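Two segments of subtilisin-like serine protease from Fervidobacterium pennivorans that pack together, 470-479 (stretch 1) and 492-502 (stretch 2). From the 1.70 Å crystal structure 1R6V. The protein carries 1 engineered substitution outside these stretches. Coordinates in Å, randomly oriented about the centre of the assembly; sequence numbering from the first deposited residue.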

# COMPACT_ATOMS: atom_id res chain seq x y z
N MET A 470 -13.78 4.45 -4.21
CA MET A 470 -14.58 5.67 -4.01
C MET A 470 -14.35 6.51 -5.25
O MET A 470 -13.27 7.07 -5.43
N MET A 471 -15.36 6.59 -6.10
CA MET A 471 -15.24 7.29 -7.36
C MET A 471 -16.13 8.53 -7.44
O MET A 471 -17.13 8.64 -6.73
N ARG A 472 -15.74 9.44 -8.31
CA ARG A 472 -16.50 10.67 -8.54
C ARG A 472 -16.04 11.29 -9.84
O ARG A 472 -14.94 11.01 -10.31
N ASP A 473 -16.89 12.11 -10.44
CA ASP A 473 -16.61 12.75 -11.73
C ASP A 473 -15.36 13.61 -11.73
O ASP A 473 -14.62 13.65 -12.71
N ASN A 474 -15.14 14.33 -10.63
CA ASN A 474 -13.97 15.18 -10.52
C ASN A 474 -13.36 15.01 -9.13
O ASN A 474 -14.02 14.52 -8.21
N GLY A 475 -12.11 15.40 -8.98
CA GLY A 475 -11.47 15.24 -7.69
C GLY A 475 -10.83 13.87 -7.64
O GLY A 475 -11.03 13.04 -8.51
N SER A 476 -10.05 13.65 -6.53
CA SER A 476 -9.36 12.38 -6.37
C SER A 476 -10.26 11.22 -6.02
O SER A 476 -11.23 11.36 -5.27
N CYS A 477 -9.98 10.05 -6.64
CA CYS A 477 -10.71 8.84 -6.31
C CYS A 477 -9.83 8.14 -5.28
O CYS A 477 -8.64 8.45 -5.19
N TYR A 478 -10.40 7.22 -4.52
CA TYR A 478 -9.63 6.52 -3.51
C TYR A 478 -9.86 5.03 -3.63
O TYR A 478 -10.89 4.59 -4.15
N TYR A 479 -8.91 4.24 -3.14
CA TYR A 479 -9.04 2.79 -3.22
C TYR A 479 -8.37 2.14 -2.02
O TYR A 479 -7.34 2.62 -1.54
N HIS A 492 -7.66 10.87 6.26
CA HIS A 492 -7.43 12.20 5.73
C HIS A 492 -7.81 12.41 4.28
O HIS A 492 -7.10 13.09 3.55
N ILE A 493 -8.95 11.85 3.88
CA ILE A 493 -9.44 12.01 2.53
C ILE A 493 -10.43 13.19 2.49
O ILE A 493 -10.85 13.71 3.53
N ASP A 494 -10.79 13.60 1.28
CA ASP A 494 -11.75 14.70 1.10
C ASP A 494 -13.15 14.35 1.62
O ASP A 494 -13.61 13.20 1.52
N SER A 495 -13.85 15.36 2.13
CA SER A 495 -15.23 15.14 2.51
C SER A 495 -15.95 15.42 1.17
O SER A 495 -15.37 16.00 0.26
N GLY A 496 -17.20 14.99 1.04
CA GLY A 496 -17.92 15.22 -0.20
C GLY A 496 -18.73 14.02 -0.66
O GLY A 496 -18.87 13.03 0.05
N THR A 497 -19.23 14.11 -1.88
CA THR A 497 -20.06 13.05 -2.46
C THR A 497 -19.28 12.11 -3.37
O THR A 497 -18.54 12.55 -4.26
N TYR A 498 -19.45 10.81 -3.12
CA TYR A 498 -18.78 9.77 -3.89
C TYR A 498 -19.72 8.66 -4.30
O TYR A 498 -20.73 8.43 -3.66
N ASP A 499 -19.29 7.97 -5.33
CA ASP A 499 -20.01 6.79 -5.78
C ASP A 499 -19.05 5.73 -5.27
O ASP A 499 -17.92 5.66 -5.71
N ILE A 500 -19.53 4.92 -4.36
CA ILE A 500 -18.68 3.90 -3.75
C ILE A 500 -19.06 2.50 -4.22
O ILE A 500 -20.21 2.08 -4.07
N PHE A 501 -18.08 1.79 -4.78
CA PHE A 501 -18.28 0.43 -5.27
C PHE A 501 -17.46 -0.54 -4.44
O PHE A 501 -16.29 -0.28 -4.16
N VAL A 502 -18.08 -1.63 -4.03
CA VAL A 502 -17.46 -2.65 -3.20
C VAL A 502 -17.51 -3.99 -3.95
O VAL A 502 -18.56 -4.36 -4.46

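The guanidinium of R472 is the most unusual feature of this contact: it is held along its edge by an acid and covered on one face by a tyrosine. NH2 of R472 forms a salt bridge with OD2 of D494 (2.8 Å, N-H...O angle 168°), and CE2 of Y498 lies over one face of the group, 3.5 Å from NE of R472. The chain is extended beyond CB: chi1 is p (44°), and chi2 and chi3 are both t; CA-to-CB points sideways, but the end comes nearer the other stretch. Within its own loop, R472 NE and NH2 both donate to S476 O (2.7 and 2.8 Å), so one carbonyl accepts from two nitrogens of the group. Water 1 completes the site, accepting from R472 NH1 (3.3 Å) and donating to T497 O (2.7 Å).

Beside this cluster the chains pair antiparallel. M471 N donates to D499 O (2.8 Å) and D499 N to M471 O (2.7 Å). The two bonds make M471 and D499 a hydrogen-bonded pair, with M470 and I500 the neighbouring non-hydrogen-bonded pair; the side chains of M471 and D499 lie on one face of the sheet and those of M470 and I500 on the other.

On the latter face, M470 (m, t, p) places CE over the ring of Y498 (chi1 m), 3.8 Å from its centroid and 8° off the normal, a CH-pi contact. The same CE meets I493 CD1 at 3.6 Å and I500 CD1 at 4.2 Å. On the face of M471 and D499, M471 (m, t, p) brings SD to 3.6 Å from F501 CD1, an oblique approach, although the end of its side chain leads away from the other stretch.

Y478 (chi1 m) and I493 (p, t) point toward each other's stretch; I493 CG2 sits 3.7 Å from the Y478 ring centroid, 9° off its normal. The Y478 hydroxyl is also used: D494 N donates to Y478 OH (3.2 Å, 165°). Y498 OH, at the edge of the Y478 ring and 3.2 Å from Y478 CE1, donates to D494 O (2.7 Å), linking the aromatic cluster to the backbone beside the salt bridge.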

# COMPACT_ATOMS: atom_id res chain seq x y z
CB MET A 470 -14.13 6.42 -2.74
CG MET A 470 -14.15 5.55 -1.47
SD MET A 470 -13.59 6.39 0.05
CE MET A 470 -14.92 7.76 0.20
CB MET A 471 -15.61 6.33 -8.50
CG MET A 471 -15.02 4.93 -8.33
SD MET A 471 -15.42 3.77 -9.71
CE MET A 471 -14.04 4.13 -10.77
CB ARG A 472 -16.31 11.64 -7.37
CG ARG A 472 -14.88 11.78 -6.91
CD ARG A 472 -14.79 12.76 -5.76
NE ARG A 472 -13.44 12.85 -5.24
CZ ARG A 472 -13.05 13.74 -4.34
NH1 ARG A 472 -13.92 14.63 -3.87
NH2 ARG A 472 -11.80 13.74 -3.90
CB ASP A 473 -17.80 13.62 -12.15
CG ASP A 473 -19.02 12.80 -12.49
OD1 ASP A 473 -20.06 13.41 -12.81
OD2 ASP A 473 -18.94 11.55 -12.44
CB ASN A 474 -14.31 16.65 -10.79
CG ASN A 474 -15.39 17.20 -9.86
OD1 ASN A 474 -15.71 18.40 -9.90
ND2 ASN A 474 -15.94 16.34 -9.01
CB SER A 476 -8.28 12.52 -5.29
OG SER A 476 -7.65 11.27 -5.06
CB CYS A 477 -10.90 7.96 -7.54
SG CYS A 477 -12.01 8.74 -8.78
CB TYR A 478 -10.02 6.99 -2.11
CG TYR A 478 -9.77 8.47 -1.88
CD1 TYR A 478 -10.84 9.37 -1.80
CD2 TYR A 478 -8.48 8.97 -1.73
CE1 TYR A 478 -10.63 10.74 -1.58
CE2 TYR A 478 -8.25 10.34 -1.50
CZ TYR A 478 -9.33 11.21 -1.43
OH TYR A 478 -9.11 12.54 -1.17
CB TYR A 479 -8.39 2.29 -4.51
CG TYR A 479 -8.28 0.78 -4.64
CD1 TYR A 479 -7.20 0.09 -4.08
CD2 TYR A 479 -9.25 0.05 -5.32
CE1 TYR A 479 -7.09 -1.30 -4.19
CE2 TYR A 479 -9.15 -1.34 -5.44
CZ TYR A 479 -8.07 -2.01 -4.88
OH TYR A 479 -7.99 -3.38 -5.00
CB HIS A 492 -5.97 12.54 5.98
CG HIS A 492 -5.63 12.56 7.43
ND1 HIS A 492 -5.92 13.64 8.24
CD2 HIS A 492 -5.18 11.58 8.26
CE1 HIS A 492 -5.68 13.32 9.50
NE2 HIS A 492 -5.23 12.08 9.54
CB ILE A 493 -10.18 10.74 2.00
CG1 ILE A 493 -11.42 10.44 2.84
CG2 ILE A 493 -9.21 9.54 2.00
CD1 ILE A 493 -12.39 9.45 2.14
CB ASP A 494 -11.97 15.02 -0.39
CG ASP A 494 -10.81 15.72 -1.03
OD1 ASP A 494 -9.89 16.17 -0.32
OD2 ASP A 494 -10.84 15.85 -2.29
CB SER A 495 -15.67 16.15 3.57
OG SER A 495 -15.43 17.48 3.13
CB THR A 497 -21.23 13.69 -3.26
OG1 THR A 497 -21.96 14.59 -2.42
CG2 THR A 497 -22.16 12.61 -3.78
CB TYR A 498 -17.71 9.07 -3.07
CG TYR A 498 -16.61 9.94 -2.55
CD1 TYR A 498 -16.78 10.69 -1.40
CD2 TYR A 498 -15.36 9.96 -3.19
CE1 TYR A 498 -15.74 11.45 -0.89
CE2 TYR A 498 -14.32 10.71 -2.68
CZ TYR A 498 -14.52 11.45 -1.53
OH TYR A 498 -13.47 12.15 -1.00
CB ASP A 499 -20.10 6.73 -7.29
CG ASP A 499 -21.13 7.69 -7.84
OD1 ASP A 499 -21.98 8.18 -7.06
OD2 ASP A 499 -21.09 7.95 -9.06
CB ILE A 500 -18.80 3.98 -2.20
CG1 ILE A 500 -18.37 5.38 -1.72
CG2 ILE A 500 -17.88 2.94 -1.55
CD1 ILE A 500 -18.50 5.59 -0.21
CB PHE A 501 -17.86 0.35 -6.75
CG PHE A 501 -18.60 1.32 -7.63
CD1 PHE A 501 -18.16 2.63 -7.76
CD2 PHE A 501 -19.76 0.93 -8.29
CE1 PHE A 501 -18.86 3.55 -8.54
CE2 PHE A 501 -20.47 1.84 -9.08
CZ PHE A 501 -20.01 3.15 -9.20
CB VAL A 502 -18.25 -2.75 -1.87
CG1 VAL A 502 -17.59 -3.73 -0.93
CG2 VAL A 502 -18.34 -1.36 -1.23
O HOH W 1 -17.06 14.69 -4.83